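Local coordinates for Cas13d (uncultured Ruminococcus sp, PDB 6IV9), which binds CRISPR RNA and, as a Cas13d effector with two HEPN domains, probably matures that RNA and cleaves target RNA, at residues 845-850 with 908-913; 740-745 with 850-855; 104-109 with 118-123. The protein carries 2 engineered substitutions. One frame throughout, in Å; residues are numbered along the deposited sequence.

How the contacts relate
Contacts 1 and 2 are neighbours, their centres about 9 Å apart. Both use helix 848-861, with Ser850 in each, and they touch through Phe849 against Tyr745 and Phe913 against Val741. Contact 2 is the buried one, joining that helix to the long helix 713-760 through aromatic rings and two side-chain hydrogen bonds. Contact 1 is only partly buried: it sets Glu910 and Phe913 against Ser847 and Phe849 at the start of the same helix. Contact 3 lies apart, its centre about 43 Å from that of contact 1 and 46 Å from that of contact 2. Also partly buried, this hairpin has its centre about 37 Å from the chain's and is held mainly by backbone bonds and waters.

Contact 1: 845-850 with 908-913; sequences VDSYFS and SIEQLF. With nucleotides of chain B.
Ser847 meets Glu910 at the start of helix 848-861, where Ser847 is the N-cap and its OG works both ways. It accepts from Ser850 N at 2.9 Å, the capping bond, and donates to Glu910 OE2 over a very short 2.5 Å. The other carboxylate oxygen, OE1, is bonded to Tyr885 OH, so two hydroxyls grip the group.

Next to this polar end comes Phe849. One face of its ring takes Glu910 CA over the centre, a CH-pi contact 3.9 Å from the centroid and 12° off the ring normal. Beside it, Glu910 CB lies 3.6 Å from Phe849 CD1. Glu910 CG is anti to the backbone N (chi1 174°) and the chain beyond it is extended, which carries the carboxylate past the ring to the serine. Phe849 also reaches Phe913: its CD2 stands over a face of the Phe913 ring, 3.5 Å from Phe913 CG, with the two planes inclined at 58°.

Outside this shell, Arg744 of helix 713-760 makes a cation-pi contact with Phe913, and Ser908 OG is bonded to Phe904 O within helix 901-908 and to Asn894 ND2. Asp846 OD1 is 4.6 Å from Glu910 OE2, a nearness of like charges that would probably raise the proton affinity of either acid. On the RNA side, Gln911 O comes within 3.4 Å of C5 of nucleotide C1 of chain B.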
# COMPACT_ATOMS: atom_id res chain seq x y z
N VAL A 845 -19.26 -15.12 -12.61
CA VAL A 845 -18.16 -14.30 -12.04
C VAL A 845 -18.80 -12.99 -11.59
O VAL A 845 -19.10 -12.18 -12.44
CB VAL A 845 -17.09 -14.09 -13.12
CG1 VAL A 845 -15.88 -13.36 -12.60
CG2 VAL A 845 -16.69 -15.41 -13.75
N ASP A 846 -19.05 -12.82 -10.30
CA ASP A 846 -19.72 -11.56 -9.88
C ASP A 846 -18.95 -10.74 -8.83
O ASP A 846 -19.41 -9.66 -8.57
CB ASP A 846 -21.16 -11.79 -9.47
CG ASP A 846 -21.30 -12.95 -8.52
OD1 ASP A 846 -20.31 -13.34 -7.95
OD2 ASP A 846 -22.42 -13.45 -8.40
N SER A 847 -17.88 -11.28 -8.26
CA SER A 847 -17.07 -10.47 -7.32
C SER A 847 -15.66 -11.04 -7.18
O SER A 847 -15.48 -12.22 -7.35
CB SER A 847 -17.73 -10.37 -5.99
OG SER A 847 -17.63 -11.58 -5.29
N TYR A 848 -14.72 -10.20 -6.77
CA TYR A 848 -13.35 -10.67 -6.51
C TYR A 848 -13.39 -11.64 -5.34
O TYR A 848 -12.70 -12.62 -5.33
CB TYR A 848 -12.41 -9.48 -6.32
CG TYR A 848 -12.14 -8.75 -7.61
CD1 TYR A 848 -11.54 -9.39 -8.67
CD2 TYR A 848 -12.52 -7.44 -7.77
CE1 TYR A 848 -11.30 -8.74 -9.86
CE2 TYR A 848 -12.27 -6.76 -8.95
CZ TYR A 848 -11.65 -7.42 -10.00
OH TYR A 848 -11.42 -6.75 -11.15
N PHE A 849 -14.23 -11.33 -4.37
CA PHE A 849 -14.34 -12.20 -3.18
C PHE A 849 -14.80 -13.60 -3.61
O PHE A 849 -14.19 -14.55 -3.20
CB PHE A 849 -15.37 -11.60 -2.22
CG PHE A 849 -15.59 -12.37 -0.94
CD1 PHE A 849 -16.51 -13.40 -0.88
CD2 PHE A 849 -14.90 -12.06 0.21
CE1 PHE A 849 -16.72 -14.09 0.29
CE2 PHE A 849 -15.11 -12.76 1.38
CZ PHE A 849 -16.02 -13.78 1.42
N SER A 850 -15.82 -13.69 -4.45
CA SER A 850 -16.28 -15.03 -4.89
C SER A 850 -15.23 -15.73 -5.75
O SER A 850 -15.14 -16.93 -5.67
CB SER A 850 -17.66 -15.05 -5.48
OG SER A 850 -17.76 -14.11 -6.50
N SER A 908 -15.58 -13.43 6.23
CA SER A 908 -16.46 -14.60 5.95
C SER A 908 -17.72 -14.23 5.17
O SER A 908 -18.25 -15.09 4.52
CB SER A 908 -16.85 -15.29 7.22
OG SER A 908 -15.74 -15.76 7.92
N ILE A 909 -18.18 -12.99 5.26
CA ILE A 909 -19.44 -12.57 4.60
C ILE A 909 -19.13 -11.60 3.48
O ILE A 909 -18.72 -10.50 3.76
CB ILE A 909 -20.37 -11.98 5.67
CG1 ILE A 909 -20.55 -12.99 6.80
CG2 ILE A 909 -21.68 -11.54 5.07
CD1 ILE A 909 -21.14 -12.44 8.03
N GLU A 910 -19.49 -11.96 2.26
CA GLU A 910 -19.11 -11.18 1.06
C GLU A 910 -19.60 -9.74 1.17
O GLU A 910 -18.85 -8.87 0.82
CB GLU A 910 -19.67 -11.90 -0.17
CG GLU A 910 -19.49 -11.17 -1.47
CD GLU A 910 -19.80 -12.03 -2.68
OE1 GLU A 910 -20.26 -13.18 -2.52
OE2 GLU A 910 -19.58 -11.57 -3.78
N GLN A 911 -20.80 -9.53 1.70
CA GLN A 911 -21.40 -8.17 1.82
C GLN A 911 -20.60 -7.28 2.76
O GLN A 911 -20.70 -6.10 2.61
CB GLN A 911 -22.89 -8.25 2.16
CG GLN A 911 -23.64 -9.21 1.26
CD GLN A 911 -23.81 -10.56 1.92
OE1 GLN A 911 -23.04 -11.47 1.72
NE2 GLN A 911 -24.85 -10.67 2.73
N LEU A 912 -19.92 -7.85 3.75
CA LEU A 912 -19.17 -7.03 4.73
C LEU A 912 -17.70 -6.89 4.34
O LEU A 912 -17.01 -6.14 4.99
CB LEU A 912 -19.24 -7.76 6.07
CG LEU A 912 -20.62 -7.93 6.67
CD1 LEU A 912 -20.54 -8.53 8.05
CD2 LEU A 912 -21.35 -6.61 6.71
N PHE A 913 -17.25 -7.62 3.34
CA PHE A 913 -15.80 -7.68 3.04
C PHE A 913 -15.16 -6.37 2.56
O PHE A 913 -14.15 -5.99 3.12
CB PHE A 913 -15.55 -8.79 2.05
CG PHE A 913 -14.12 -8.94 1.64
CD1 PHE A 913 -13.21 -9.58 2.46
CD2 PHE A 913 -13.67 -8.43 0.44
CE1 PHE A 913 -11.90 -9.72 2.07
CE2 PHE A 913 -12.36 -8.58 0.06
CZ PHE A 913 -11.47 -9.21 0.88
P C B 1 -25.70 -9.11 8.62
OP1 C B 1 -24.48 -9.38 9.44
OP2 C B 1 -26.07 -10.07 7.54
O5' C B 1 -25.55 -7.70 7.90
C5' C B 1 -26.24 -6.49 8.30
C4' C B 1 -25.42 -5.34 7.75
O4' C B 1 -25.15 -5.54 6.36
C3' C B 1 -25.88 -3.89 7.90
O3' C B 1 -25.04 -3.18 8.81
C2' C B 1 -25.69 -3.30 6.49
O2' C B 1 -24.86 -2.17 6.39
C1' C B 1 -24.78 -4.32 5.82
N1 C B 1 -24.84 -4.43 4.36
C2 C B 1 -26.06 -4.63 3.72
O2 C B 1 -27.11 -4.63 4.39
N3 C B 1 -26.08 -4.80 2.38
C4 C B 1 -24.94 -4.78 1.69
N4 C B 1 -25.00 -4.93 0.37
C5 C B 1 -23.68 -4.58 2.32
C6 C B 1 -23.67 -4.44 3.65

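Contact 2: 740-745 with 850-855; sequences NVNARY and SIYHYV. With nucleotides of chain B.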
# COMPACT_ATOMS: atom_id res chain seq x y z
N ASN A 740 -4.88 -8.20 -3.62
CA ASN A 740 -5.47 -7.32 -2.58
C ASN A 740 -6.44 -8.11 -1.69
O ASN A 740 -6.44 -7.89 -0.52
CB ASN A 740 -6.08 -6.05 -3.17
CG ASN A 740 -5.03 -5.10 -3.70
OD1 ASN A 740 -3.86 -5.27 -3.46
ND2 ASN A 740 -5.46 -4.11 -4.44
N VAL A 741 -7.25 -8.98 -2.27
CA VAL A 741 -8.15 -9.83 -1.44
C VAL A 741 -7.27 -10.73 -0.56
O VAL A 741 -7.53 -10.87 0.59
CB VAL A 741 -9.07 -10.70 -2.30
CG1 VAL A 741 -9.76 -11.75 -1.45
CG2 VAL A 741 -10.07 -9.89 -3.08
N ASN A 742 -6.22 -11.28 -1.15
CA ASN A 742 -5.33 -12.21 -0.41
C ASN A 742 -4.69 -11.50 0.78
O ASN A 742 -4.56 -12.10 1.81
CB ASN A 742 -4.23 -12.79 -1.29
CG ASN A 742 -3.54 -13.93 -0.58
OD1 ASN A 742 -4.13 -14.99 -0.41
ND2 ASN A 742 -2.33 -13.71 -0.12
N ALA A 743 -4.38 -10.23 0.62
CA ALA A 743 -3.72 -9.42 1.66
C ALA A 743 -4.57 -9.40 2.94
O ALA A 743 -4.01 -9.42 4.00
CB ALA A 743 -3.49 -8.04 1.13
N ARG A 744 -5.89 -9.38 2.82
CA ARG A 744 -6.78 -9.34 4.01
C ARG A 744 -6.56 -10.60 4.84
O ARG A 744 -6.64 -10.53 6.04
CB ARG A 744 -8.24 -9.22 3.58
CG ARG A 744 -8.56 -7.92 2.86
CD ARG A 744 -8.58 -6.80 3.86
NE ARG A 744 -9.74 -6.87 4.71
CZ ARG A 744 -10.98 -6.66 4.29
NH1 ARG A 744 -11.20 -6.16 3.10
NH2 ARG A 744 -11.99 -6.93 5.08
N TYR A 745 -6.42 -11.74 4.17
CA TYR A 745 -6.18 -13.06 4.79
C TYR A 745 -4.79 -13.13 5.42
O TYR A 745 -4.61 -13.72 6.45
CB TYR A 745 -6.63 -14.18 3.85
CG TYR A 745 -8.09 -14.06 3.56
CD1 TYR A 745 -8.54 -13.27 2.53
CD2 TYR A 745 -9.03 -14.65 4.38
CE1 TYR A 745 -9.88 -13.11 2.28
CE2 TYR A 745 -10.38 -14.49 4.16
CZ TYR A 745 -10.81 -13.71 3.11
OH TYR A 745 -12.14 -13.53 2.89
N SER A 850 -15.82 -13.69 -4.45
CA SER A 850 -16.28 -15.03 -4.89
C SER A 850 -15.23 -15.73 -5.75
O SER A 850 -15.14 -16.93 -5.67
CB SER A 850 -17.66 -15.05 -5.48
OG SER A 850 -17.76 -14.11 -6.50
N ILE A 851 -14.51 -15.00 -6.59
CA ILE A 851 -13.47 -15.67 -7.40
C ILE A 851 -12.40 -16.23 -6.46
O ILE A 851 -12.05 -17.35 -6.59
CB ILE A 851 -12.83 -14.69 -8.39
CG1 ILE A 851 -13.84 -14.19 -9.41
CG2 ILE A 851 -11.61 -15.32 -9.04
CD1 ILE A 851 -13.32 -13.07 -10.26
N TYR A 852 -11.97 -15.42 -5.51
CA TYR A 852 -10.87 -15.84 -4.62
C TYR A 852 -11.26 -17.08 -3.83
O TYR A 852 -10.51 -18.01 -3.78
CB TYR A 852 -10.61 -14.69 -3.64
CG TYR A 852 -9.56 -14.98 -2.60
CD1 TYR A 852 -8.23 -14.71 -2.84
CD2 TYR A 852 -9.90 -15.50 -1.38
CE1 TYR A 852 -7.27 -14.97 -1.89
CE2 TYR A 852 -8.95 -15.77 -0.42
CZ TYR A 852 -7.63 -15.51 -0.67
OH TYR A 852 -6.71 -15.76 0.28
N HIS A 853 -12.44 -17.06 -3.23
CA HIS A 853 -12.90 -18.21 -2.41
C HIS A 853 -13.12 -19.46 -3.28
O HIS A 853 -12.82 -20.54 -2.82
CB HIS A 853 -14.01 -17.78 -1.47
CG HIS A 853 -13.48 -16.97 -0.34
ND1 HIS A 853 -12.64 -17.49 0.59
CD2 HIS A 853 -13.61 -15.67 -0.04
CE1 HIS A 853 -12.30 -16.56 1.43
NE2 HIS A 853 -12.87 -15.45 1.07
N TYR A 854 -13.65 -19.30 -4.48
CA TYR A 854 -13.83 -20.52 -5.30
C TYR A 854 -12.47 -21.15 -5.61
O TYR A 854 -12.29 -22.31 -5.40
CB TYR A 854 -14.59 -20.21 -6.59
CG TYR A 854 -14.67 -21.44 -7.45
CD1 TYR A 854 -15.59 -22.43 -7.18
CD2 TYR A 854 -13.78 -21.65 -8.49
CE1 TYR A 854 -15.64 -23.59 -7.93
CE2 TYR A 854 -13.81 -22.80 -9.25
CZ TYR A 854 -14.75 -23.77 -8.97
OH TYR A 854 -14.79 -24.91 -9.69
N VAL A 855 -11.52 -20.35 -6.07
CA VAL A 855 -10.18 -20.87 -6.40
C VAL A 855 -9.54 -21.43 -5.13
O VAL A 855 -8.98 -22.50 -5.18
CB VAL A 855 -9.29 -19.79 -7.04
CG1 VAL A 855 -7.88 -20.27 -7.27
CG2 VAL A 855 -9.90 -19.26 -8.32
P A B 27 -8.11 -6.30 10.09
OP1 A B 27 -7.84 -7.66 9.52
OP2 A B 27 -7.47 -5.96 11.36
O5' A B 27 -7.66 -5.09 9.19
C5' A B 27 -8.03 -5.14 7.80
C4' A B 27 -7.51 -3.94 7.11
O4' A B 27 -7.83 -4.00 5.72
C3' A B 27 -8.12 -2.62 7.58
O3' A B 27 -7.20 -1.89 8.36
C2' A B 27 -8.40 -1.84 6.28
O2' A B 27 -7.85 -0.53 6.31
C1' A B 27 -7.73 -2.72 5.22
N9 A B 27 -8.37 -2.67 3.92
C8 A B 27 -7.72 -2.39 2.74
N7 A B 27 -8.51 -2.31 1.71
C5 A B 27 -9.77 -2.57 2.23
C6 A B 27 -11.04 -2.65 1.63
N6 A B 27 -11.26 -2.45 0.33
N1 A B 27 -12.11 -2.90 2.44
C2 A B 27 -11.88 -3.11 3.74
N3 A B 27 -10.72 -3.11 4.40
C4 A B 27 -9.70 -2.82 3.58
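Val741 lays its CG1 methyl over one face of the Tyr852 ring, off centre toward the rim and 3.4 Å from Tyr852 CG. Tyr852 itself has CG anti to the backbone N (chi1 177°), and its hydroxyl reaches Asn742 on helix 713-760. That hydroxyl donates to Asn742 OD1 at 2.8 Å, approaching somewhat tilted from the amide's carbonyl plane. The ND2 end of the amide is bonded to Ile826 O, so both ends of the buried group have partners and its rotation is fixed. Nearby, Arg744, bent at its second and third torsions, lays a guanidinium face against A27 of chain B, NH1 being 3.2 Å from its C2.

The two helix segments pass with their axes 10.6 Å apart at closest and a crossing angle of -66°, and between them Tyr745, Tyr852 and His853 form an aromatic cluster. Helix 816-827, which by sequence runs into the probable second HEPN motif, its arginine position apparently an engineered alanine here, packs on all three through Tyr822 and Ile826, consistent with a place in the core of that domain.

The rings of Tyr745 and Tyr852 lie 16° from parallel, offset so that little of one faces the other. Tyr745 and His853 instead meet tip to tip. The Tyr745 hydroxyl is bonded to Leu907 O, and His853 NE2 donates to the same OH at 2.7 Å, with the oxygen in the imidazole plane.

Contact 3: 104-109 with 118-123; sequences NIELGD and SSKHGF
Glu106 and Ser118 form a hydrogen-bonded pair of an antiparallel beta hairpin, strands 105-110 and 114-119, in the N-terminal part of the chain; strand 129-132 flanks the second strand to complete a small three-stranded sheet. The backbone does most of the holding. Glu106 N donates to Ser118 O at 2.8 Å, almost straight at 173°, and Ser118 N returns a bond to Glu106 O. Ile105 and Ser119 make the adjoining non-hydrogen-bonded pair with diverging side chains. Just past the strand end, Lys120 N donates to Asn104 O at 3.0 Å from above the carbonyl plane.

Two waters add bridges. One donates to Asn104 O and accepts from Ser119 OG; the other links Glu106 O, at a long 3.3 Å, with Ser118 OG.

Among the side chains, Lys120 is stretched out from CG onward and runs over the backbone of the first strand, with CE 3.4 Å from Ile105 O and 3.9 Å from Glu106 CB. Its NZ finds a hydrogen bond at Ser103 OG, while the Glu106 carboxylate stays at a distance. An alanine at Lys120 would probably remove the aliphatic cover over the Ile105 carbonyl and Glu106 CB, and leave Ser103 OG without its ammonium partner.

Polar side chains close the turn that follows. Asn104 OD1, at the imidazole edge, takes a weak bond from His121 NE2, bent to 132°, and ND2 of the same amide is bonded to Ser74 OG. His121 NE2 also makes a weak bond to Ser103 O. Ser119 OG, anti to its own backbone N and beside the carbonyl carbon, sets up an ST turn, accepting from His121 N at 2.9 Å and, weakly, from Phe123 N at 3.5 Å.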
# COMPACT_ATOMS: atom_id res chain seq x y z
N ASN A 104 -9.93 25.69 20.96
CA ASN A 104 -10.86 25.44 19.84
C ASN A 104 -12.25 25.03 20.33
O ASN A 104 -13.17 25.06 19.55
CB ASN A 104 -10.32 24.34 18.94
CG ASN A 104 -9.01 24.77 18.33
OD1 ASN A 104 -8.93 25.87 17.81
ND2 ASN A 104 -7.99 23.95 18.44
N ILE A 105 -12.36 24.64 21.59
CA ILE A 105 -13.67 24.18 22.10
C ILE A 105 -13.89 24.74 23.50
O ILE A 105 -12.93 24.98 24.19
CB ILE A 105 -13.73 22.65 22.09
CG1 ILE A 105 -12.57 22.04 22.88
CG2 ILE A 105 -13.78 22.13 20.67
CD1 ILE A 105 -12.63 20.55 23.00
N GLU A 106 -15.16 24.91 23.85
CA GLU A 106 -15.57 25.42 25.17
C GLU A 106 -16.25 24.27 25.89
O GLU A 106 -17.15 23.70 25.33
CB GLU A 106 -16.53 26.60 24.99
CG GLU A 106 -17.14 27.07 26.28
CD GLU A 106 -16.98 28.55 26.54
OE1 GLU A 106 -16.99 29.33 25.58
OE2 GLU A 106 -16.86 28.93 27.71
N LEU A 107 -15.77 23.92 27.07
CA LEU A 107 -16.38 22.82 27.82
C LEU A 107 -17.56 23.34 28.62
O LEU A 107 -17.42 24.33 29.31
CB LEU A 107 -15.33 22.17 28.72
CG LEU A 107 -15.65 20.76 29.21
CD1 LEU A 107 -15.87 19.84 28.04
CD2 LEU A 107 -14.54 20.23 30.09
N GLY A 108 -18.68 22.67 28.50
CA GLY A 108 -19.88 23.01 29.27
C GLY A 108 -19.98 22.11 30.48
O GLY A 108 -18.98 21.89 31.13
N ASP A 109 -21.16 21.61 30.75
CA ASP A 109 -21.34 20.76 31.95
C ASP A 109 -20.70 19.39 31.74
O ASP A 109 -20.81 18.85 30.67
CB ASP A 109 -22.81 20.66 32.30
CG ASP A 109 -23.07 19.77 33.49
OD1 ASP A 109 -22.55 20.06 34.56
OD2 ASP A 109 -23.77 18.78 33.31
N SER A 118 -18.96 22.96 23.02
CA SER A 118 -19.30 23.65 21.77
C SER A 118 -18.01 24.17 21.14
O SER A 118 -17.01 24.25 21.82
CB SER A 118 -20.32 24.74 22.00
OG SER A 118 -19.79 25.75 22.82
N SER A 119 -18.06 24.42 19.85
CA SER A 119 -16.91 24.98 19.11
C SER A 119 -16.75 26.46 19.45
O SER A 119 -17.74 27.11 19.63
CB SER A 119 -17.11 24.80 17.64
OG SER A 119 -16.16 25.53 16.93
N LYS A 120 -15.51 26.93 19.51
CA LYS A 120 -15.26 28.37 19.73
C LYS A 120 -15.13 29.06 18.36
O LYS A 120 -14.91 30.25 18.35
CB LYS A 120 -13.97 28.54 20.54
CG LYS A 120 -14.13 28.31 22.02
CD LYS A 120 -12.91 28.59 22.83
CE LYS A 120 -13.15 28.34 24.31
NZ LYS A 120 -11.90 28.15 25.07
N HIS A 121 -15.24 28.30 17.28
CA HIS A 121 -15.02 28.85 15.92
C HIS A 121 -16.24 28.76 15.00
O HIS A 121 -16.05 28.88 13.82
CB HIS A 121 -13.73 28.30 15.30
CG HIS A 121 -12.55 28.47 16.17
ND1 HIS A 121 -12.08 29.69 16.53
CD2 HIS A 121 -11.75 27.57 16.77
CE1 HIS A 121 -11.04 29.54 17.32
NE2 HIS A 121 -10.82 28.26 17.47
N GLY A 122 -17.43 28.55 15.54
CA GLY A 122 -18.63 28.60 14.70
C GLY A 122 -19.20 27.29 14.18
O GLY A 122 -20.10 27.38 13.37
N PHE A 123 -18.71 26.13 14.61
CA PHE A 123 -19.32 24.88 14.09
C PHE A 123 -20.77 24.86 14.55
O PHE A 123 -21.04 25.06 15.71
CB PHE A 123 -18.67 23.64 14.67
CG PHE A 123 -19.44 22.39 14.36
CD1 PHE A 123 -19.31 21.77 13.12
CD2 PHE A 123 -20.32 21.84 15.27
CE1 PHE A 123 -20.03 20.63 12.83
CE2 PHE A 123 -21.04 20.71 14.97
CZ PHE A 123 -20.90 20.11 13.75
O HOH W 1 -13.91 24.03 17.07
O HOH W 2 -20.18 24.86 25.53